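Local structure of lysozyme (Asticcacaulis excentricus, 6H9D) at residues Trp32-Gly35 against Tyr36-Phe40; Thr74-Thr77 against Gln78-Asp82; Arg109-Glu112 against Ala113-Met117. The protein forms the muramidase domain of SpmX, is classed as a peptidoglycan hydrolase of the phage lysozyme family, and is linked to cell morphogenesis and stalk synthesis. All blocks are in the same frame, centred on the assembly; numbering follows the deposited sequence. Where two conformers were deposited one is given.

Interaction 1: Trp32-Gly35 against Tyr36-Phe40; sequences WMIG and YGHTF
I34 and H38 face each other as a hydrogen-bonded antiparallel pair, a single bridge closed by the three-residue turn G35-Y36-G37. The turn follows strand 32-35 and carries the Gly-X-Gly-His signature familiar from T4-type phage lysozymes. I34 N donates to H38 O at 2.9 Å, and the donor lies in the carbonyl plane. H38 N returns a bond to I34 O at 2.8 Å. Both G35 and G37 have positive phi, which lets the chain reverse in so few residues.

The H38 side chain can be traced outward. H38 CB rests on I34 O at 3.3 Å. H38 CG is anti to its backbone N (chi1 176°), and this turn sets the ring edge beside I34. There H38 CD2 lies 4.3 Å from I34 CG2. CE1 lies over one face of the F40 ring, offset toward its rim. ND1 bonds to D60 of helix 50-71, and NE2 to S41. Both ring nitrogens are therefore held, which fixes the rotation of the imidazole and ties the turn to the long helix.

M33 lies alongside T39, with M33 CE 3.6 Å from T39 CG2 in the conformer given; a second was modelled, so this touch is less certain. On the backbone, M33 CA makes a CA-H...O contact with H38 O at 3.2 Å.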
loop_
_atom_site.group_PDB
_atom_site.type_symbol
_atom_site.label_atom_id
_atom_site.label_comp_id
_atom_site.label_asym_id
_atom_site.label_seq_id
_atom_site.Cartn_x
_atom_site.Cartn_y
_atom_site.Cartn_z
ATOM N N TRP A 32 -17.461 -10.398 -3.911
ATOM C CA TRP A 32 -16.696 -10.665 -5.109
ATOM C C TRP A 32 -15.444 -9.790 -5.149
ATOM O O TRP A 32 -15.434 -8.677 -4.619
ATOM C CB TRP A 32 -17.586 -10.493 -6.337
ATOM C CG TRP A 32 -18.681 -11.514 -6.353
ATOM C CD1 TRP A 32 -19.853 -11.479 -5.653
ATOM C CD2 TRP A 32 -18.676 -12.770 -7.058
ATOM N NE1 TRP A 32 -20.573 -12.621 -5.876
ATOM C CE2 TRP A 32 -19.887 -13.424 -6.747
ATOM C CE3 TRP A 32 -17.770 -13.403 -7.914
ATOM C CZ2 TRP A 32 -20.209 -14.677 -7.265
ATOM C CZ3 TRP A 32 -18.095 -14.635 -8.440
ATOM C CH2 TRP A 32 -19.295 -15.265 -8.110
ATOM N N MET A 33 -14.382 -10.328 -5.760
ATOM C CA MET A 33 -13.113 -9.650 -5.901
ATOM C C MET A 33 -12.732 -9.639 -7.386
ATOM O O MET A 33 -13.010 -10.586 -8.102
ATOM C CB MET A 33 -12.026 -10.359 -5.085
ATOM C CG MET A 33 -10.772 -9.515 -4.848
ATOM S SD MET A 33 -9.573 -10.157 -3.602
ATOM C CE MET A 33 -10.233 -9.534 -2.056
ATOM N N ILE A 34 -12.090 -8.555 -7.831
ATOM C CA ILE A 34 -11.670 -8.438 -9.214
ATOM C C ILE A 34 -10.463 -7.497 -9.288
ATOM O O ILE A 34 -10.180 -6.747 -8.351
ATOM C CB ILE A 34 -12.845 -7.961 -10.089
ATOM C CG1 ILE A 34 -12.644 -8.336 -11.558
ATOM C CG2 ILE A 34 -13.093 -6.455 -9.916
ATOM C CD1 ILE A 34 -13.886 -8.152 -12.425
ATOM N N GLY A 35 -9.771 -7.532 -10.421
ATOM C CA GLY A 35 -8.704 -6.583 -10.680
ATOM C C GLY A 35 -7.548 -6.859 -9.739
ATOM O O GLY A 35 -7.119 -8.009 -9.617
ATOM N N TYR A 36 -7.074 -5.817 -9.048
ATOM C CA TYR A 36 -5.993 -5.930 -8.086
ATOM C C TYR A 36 -6.553 -5.910 -6.660
ATOM O O TYR A 36 -6.321 -4.978 -5.924
ATOM C CB TYR A 36 -4.993 -4.791 -8.291
ATOM C CG TYR A 36 -4.396 -4.751 -9.673
ATOM C CD1 TYR A 36 -3.507 -5.726 -10.105
ATOM C CD2 TYR A 36 -4.732 -3.744 -10.552
ATOM C CE1 TYR A 36 -2.982 -5.700 -11.388
ATOM C CE2 TYR A 36 -4.214 -3.698 -11.830
ATOM C CZ TYR A 36 -3.355 -4.692 -12.257
ATOM O OH TYR A 36 -2.837 -4.608 -13.509
ATOM N N GLY A 37 -7.363 -6.912 -6.340
ATOM C CA GLY A 37 -7.967 -7.074 -5.008
ATOM C C GLY A 37 -9.120 -6.128 -4.755
ATOM O O GLY A 37 -9.383 -5.856 -3.613
ATOM N N HIS A 38 -9.784 -5.662 -5.805
ATOM C CA HIS A 38 -10.910 -4.707 -5.655
ATOM C C HIS A 38 -12.189 -5.440 -5.244
ATOM O O HIS A 38 -12.445 -6.486 -5.802
ATOM C CB HIS A 38 -11.100 -3.883 -6.925
ATOM C CG HIS A 38 -12.273 -2.976 -6.842
ATOM N ND1 HIS A 38 -12.217 -1.774 -6.227
ATOM C CD2 HIS A 38 -13.546 -3.126 -7.227
ATOM C CE1 HIS A 38 -13.386 -1.207 -6.278
ATOM N NE2 HIS A 38 -14.201 -2.006 -6.874
ATOM N N THR A 39 -12.973 -4.860 -4.339
ATOM C CA THR A 39 -14.209 -5.535 -3.890
ATOM C C THR A 39 -15.433 -4.616 -3.858
ATOM O O THR A 39 -16.482 -5.089 -4.160
ATOM C CB THR A 39 -14.035 -6.092 -2.475
ATOM O OG1 THR A 39 -13.688 -5.017 -1.616
ATOM C CG2 THR A 39 -12.999 -7.189 -2.384
ATOM N N PHE A 40 -15.268 -3.349 -3.507
ATOM C CA PHE A 40 -16.437 -2.465 -3.257
ATOM C C PHE A 40 -17.461 -2.441 -4.398
ATOM O O PHE A 40 -18.620 -2.418 -4.081
ATOM C CB PHE A 40 -16.022 -1.138 -2.625
ATOM C CG PHE A 40 -15.542 -0.063 -3.559
ATOM C CD1 PHE A 40 -16.407 0.550 -4.437
ATOM C CD2 PHE A 40 -14.236 0.377 -3.521
ATOM C CE1 PHE A 40 -15.969 1.567 -5.264
ATOM C CE2 PHE A 40 -13.803 1.389 -4.356
ATOM C CZ PHE A 40 -14.669 1.978 -5.231
#

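Interaction 2: Thr74-Thr77 against Gln78-Asp82; sequences TPLT and QNQFD
A capping box opens helix 78-91, with T77 as its N-cap and Q80 as the partner three residues on. Two reciprocal bonds make the box. Q80 N donates to T77 OG1 at 3.1 Å. T77 N donates to Q80 OE1 at 2.9 Å, nearly straight at 168°. The threonine hydroxyl sits between its own backbone N and carbonyl carbon (chi1 74°), which aims OG1 at the first turn. The Q80 chain is extended beyond CG and runs back past T77. Q80 CG passes T77 OG1 at 3.3 Å, and T77 CG2 lies 3.6 Å from Q80 OE1. T77 N lies 34° out of the plane of the Q80 amide carbonyl. The first regular helical bond follows, from F81 N to T77 O at 3.0 Å.

L76 adds an apolar contact beside the box. L76 CD1 meets F81 CD1 at 3.8 Å, near the plane of the ring and at its edge. The two side chains cross at about a right angle. Across the first turn, Q78 NE2 bonds to D82 OD1 at 2.8 Å, meeting it from above the carboxylate plane; this NE2 also bonds to K5 O, and D82 OD2 to S7.

The F81 ring turns in against V65, V68 and N69 of helix 50-71. Q80 and N79 touch helix 133-146 through F146 and L145.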
loop_
_atom_site.group_PDB
_atom_site.type_symbol
_atom_site.label_atom_id
_atom_site.label_comp_id
_atom_site.label_asym_id
_atom_site.label_seq_id
_atom_site.Cartn_x
_atom_site.Cartn_y
_atom_site.Cartn_z
ATOM N N THR A 74 5.015 16.568 8.129
ATOM C CA THR A 74 6.245 17.153 7.552
ATOM C C THR A 74 6.086 17.211 6.037
ATOM O O THR A 74 5.272 16.461 5.507
ATOM C CB THR A 74 7.486 16.335 7.912
ATOM O OG1 THR A 74 7.387 15.099 7.220
ATOM C CG2 THR A 74 7.632 16.082 9.393
ATOM N N PRO A 75 6.849 18.049 5.318
ATOM C CA PRO A 75 6.773 18.098 3.867
ATOM C C PRO A 75 7.328 16.792 3.287
ATOM O O PRO A 75 8.205 16.222 3.849
ATOM C CB PRO A 75 7.668 19.275 3.488
ATOM C CG PRO A 75 7.786 20.058 4.766
ATOM C CD PRO A 75 7.785 19.008 5.853
ATOM N N LEU A 76 6.782 16.357 2.163
ATOM C CA LEU A 76 7.256 15.098 1.562
ATOM C C LEU A 76 7.628 15.332 0.108
ATOM O O LEU A 76 7.054 16.202 -0.513
ATOM C CB LEU A 76 6.104 14.092 1.556
ATOM C CG LEU A 76 5.614 13.569 2.895
ATOM C CD1 LEU A 76 4.427 12.668 2.671
ATOM C CD2 LEU A 76 6.707 12.819 3.618
ATOM N N THR A 77 8.560 14.532 -0.385
ATOM C CA THR A 77 8.850 14.516 -1.830
ATOM C C THR A 77 7.822 13.575 -2.478
ATOM O O THR A 77 7.221 12.761 -1.766
ATOM C CB THR A 77 10.271 14.021 -2.119
ATOM O OG1 THR A 77 10.329 12.616 -1.921
ATOM C CG2 THR A 77 11.328 14.708 -1.296
ATOM N N GLN A 78 7.664 13.645 -3.792
ATOM C CA GLN A 78 6.706 12.738 -4.461
ATOM C C GLN A 78 7.077 11.273 -4.193
ATOM O O GLN A 78 6.187 10.510 -3.948
ATOM C CB GLN A 78 6.677 12.994 -5.959
ATOM C CG GLN A 78 5.712 12.090 -6.696
ATOM C CD GLN A 78 4.288 12.439 -6.358
ATOM O OE1 GLN A 78 3.878 13.584 -6.443
ATOM N NE2 GLN A 78 3.528 11.443 -5.963
ATOM N N ASN A 79 8.359 10.927 -4.266
ATOM C CA ASN A 79 8.823 9.538 -4.026
ATOM C C ASN A 79 8.485 9.109 -2.599
ATOM O O ASN A 79 8.084 7.985 -2.426
ATOM C CB ASN A 79 10.308 9.370 -4.323
ATOM C CG ASN A 79 10.619 9.509 -5.793
ATOM O OD1 ASN A 79 9.733 9.458 -6.614
ATOM N ND2 ASN A 79 11.875 9.695 -6.132
ATOM N N GLN A 80 8.657 9.996 -1.628
ATOM C CA GLN A 80 8.392 9.640 -0.243
ATOM C C GLN A 80 6.897 9.349 -0.084
ATOM O O GLN A 80 6.499 8.359 0.533
ATOM C CB GLN A 80 8.824 10.749 0.706
ATOM C CG GLN A 80 10.329 10.839 0.915
ATOM C CD GLN A 80 10.707 12.119 1.630
ATOM O OE1 GLN A 80 9.964 13.092 1.643
ATOM N NE2 GLN A 80 11.868 12.112 2.255
ATOM N N PHE A 81 6.088 10.202 -0.699
ATOM C CA PHE A 81 4.635 10.084 -0.633
ATOM C C PHE A 81 4.190 8.768 -1.277
ATOM O O PHE A 81 3.438 8.041 -0.683
ATOM C CB PHE A 81 3.966 11.274 -1.318
ATOM C CG PHE A 81 2.469 11.232 -1.178
ATOM C CD1 PHE A 81 1.885 11.471 0.056
ATOM C CD2 PHE A 81 1.672 10.794 -2.225
ATOM C CE1 PHE A 81 0.508 11.390 0.214
ATOM C CE2 PHE A 81 0.296 10.716 -2.067
ATOM C CZ PHE A 81 -0.275 10.990 -0.841
ATOM N N ASP A 82 4.685 8.495 -2.491
ATOM C CA ASP A 82 4.346 7.301 -3.253
ATOM C C ASP A 82 4.676 6.042 -2.423
ATOM O O ASP A 82 3.875 5.134 -2.328
ATOM C CB ASP A 82 5.121 7.259 -4.570
ATOM C CG ASP A 82 4.584 8.147 -5.679
ATOM O OD1 ASP A 82 3.453 8.690 -5.541
ATOM O OD2 ASP A 82 5.290 8.265 -6.684
#

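Interaction 3: Arg109-Glu112 against Ala113-Met117; sequences RVTE and AAQAM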
loop_
_atom_site.group_PDB
_atom_site.type_symbol
_atom_site.label_atom_id
_atom_site.label_comp_id
_atom_site.label_asym_id
_atom_site.label_seq_id
_atom_site.Cartn_x
_atom_site.Cartn_y
_atom_site.Cartn_z
ATOM N N ARG A 109 13.057 12.226 10.524
ATOM C CA ARG A 109 14.110 11.210 10.548
ATOM C C ARG A 109 13.830 10.186 9.443
ATOM O O ARG A 109 13.391 9.077 9.704
ATOM C CB ARG A 109 14.206 10.623 11.958
ATOM C CG ARG A 109 14.229 11.691 13.053
ATOM C CD ARG A 109 15.151 11.435 14.235
ATOM N NE ARG A 109 14.593 10.529 15.227
ATOM C CZ ARG A 109 15.047 9.309 15.482
ATOM N NH1 ARG A 109 16.094 8.840 14.826
ATOM N NH2 ARG A 109 14.451 8.562 16.391
ATOM N N VAL A 110 14.116 10.597 8.201
ATOM C CA VAL A 110 13.778 9.885 6.984
ATOM C C VAL A 110 14.444 8.503 6.965
ATOM O O VAL A 110 13.789 7.491 6.665
ATOM C CB VAL A 110 14.149 10.759 5.765
ATOM C CG1 VAL A 110 14.119 10.012 4.447
ATOM C CG2 VAL A 110 13.247 11.971 5.681
ATOM N N THR A 111 15.738 8.451 7.308
ATOM C CA THR A 111 16.481 7.210 7.292
ATOM C C THR A 111 15.888 6.207 8.282
ATOM O O THR A 111 15.781 5.006 7.991
ATOM C CB THR A 111 17.980 7.414 7.563
ATOM O OG1 THR A 111 18.510 8.262 6.547
ATOM C CG2 THR A 111 18.739 6.114 7.501
ATOM N N GLU A 112 15.515 6.700 9.466
ATOM C CA GLU A 112 14.973 5.848 10.522
ATOM C C GLU A 112 13.578 5.353 10.115
ATOM O O GLU A 112 13.184 4.243 10.447
ATOM C CB GLU A 112 14.922 6.616 11.845
ATOM C CG GLU A 112 16.276 6.830 12.502
ATOM C CD GLU A 112 17.236 7.804 11.830
ATOM O OE1 GLU A 112 16.789 8.730 11.075
ATOM O OE2 GLU A 112 18.454 7.616 12.039
ATOM N N ALA A 113 12.830 6.209 9.417
ATOM C CA ALA A 113 11.510 5.818 8.897
ATOM C C ALA A 113 11.671 4.617 7.964
ATOM O O ALA A 113 10.973 3.602 8.092
ATOM C CB ALA A 113 10.869 6.975 8.185
ATOM N N ALA A 114 12.642 4.705 7.047
ATOM C CA ALA A 114 12.877 3.608 6.122
ATOM C C ALA A 114 13.217 2.338 6.910
ATOM O O ALA A 114 12.703 1.272 6.633
ATOM C CB ALA A 114 13.971 3.974 5.143
ATOM N N GLN A 115 14.110 2.457 7.901
ATOM C CA GLN A 115 14.515 1.295 8.696
ATOM C C GLN A 115 13.312 0.712 9.444
ATOM O O GLN A 115 13.230 -0.490 9.635
ATOM C CB GLN A 115 15.578 1.643 9.742
ATOM C CG GLN A 115 16.917 2.059 9.154
ATOM C CD GLN A 115 17.851 2.524 10.242
ATOM O OE1 GLN A 115 17.799 3.671 10.694
ATOM N NE2 GLN A 115 18.691 1.612 10.697
ATOM N N ALA A 116 12.423 1.581 9.915
ATOM C CA ALA A 116 11.243 1.141 10.674
ATOM C C ALA A 116 10.367 0.214 9.819
ATOM O O ALA A 116 9.653 -0.626 10.338
ATOM C CB ALA A 116 10.476 2.342 11.153
ATOM N N MET A 117 10.438 0.366 8.491
ATOM C CA MET A 117 9.631 -0.441 7.598
ATOM C C MET A 117 10.011 -1.919 7.746
ATOM O O MET A 117 9.221 -2.807 7.447
ATOM C CB MET A 117 9.778 0.034 6.147
ATOM C CG MET A 117 9.185 1.412 5.907
ATOM S SD MET A 117 9.332 1.947 4.155
ATOM C CE MET A 117 8.302 3.414 4.182
#
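E112 and Q115 lie side by side on helix 110-116, pointing the same way, with the carboxylate and amide planes 66° apart. This is ordinary i to i+3 packing on the helix surface. E112 CG is 3.9 Å from Q115 OE1. The Q115 chain crosses T111 at an angle, and Q115 CG comes within 3.4 Å of T111 O. Q115 CG lies beside its own backbone N (chi1 -66°) and the chain then runs extended, which brings Q115 OE1 within 3.6 Å of E112 CA.

The E112 chain bends at chi2, and its carboxylate turns toward the start of the helix. There it faces R109, the N-cap residue, in a long salt bridge of 3.8 Å between E112 OE1 and R109 NH1. R109 NE has a second acidic partner, E107.

Four successive i to i+4 backbone bonds hold the turns, the shortest from A116 N to E112 O at 2.8 Å. The alanines face the neighbouring helices: A113 and A114 meet F146 of helix 133-146, and A113 and A116 touch helix 100-106. Within the helix, A113 CB rests 3.3 Å from V110 O.

All three contacts are local, but they differ in setting and chemistry. Interaction 1 is partly buried and joins strand 32-35 to the loop before helix 50-71, with backbone bonds and a buried histidine. Interaction 2 is a surface contact in which side chains cap the start of a helix. Interaction 3 is partly buried: alanines pack inward, while charged and polar residues meet nearer the surface, through one long salt bridge and van der Waals touches. Interactions 2 and 3 have centres about 13 Å apart. They touch where Q80 NE2 meets V110 CG2 at 3.7 Å, and both pack on helix 133-146. Interaction 1 lies across the chain, its centre about 28 Å from that of interaction 2. Helix 50-71 touches interactions 1 and 2.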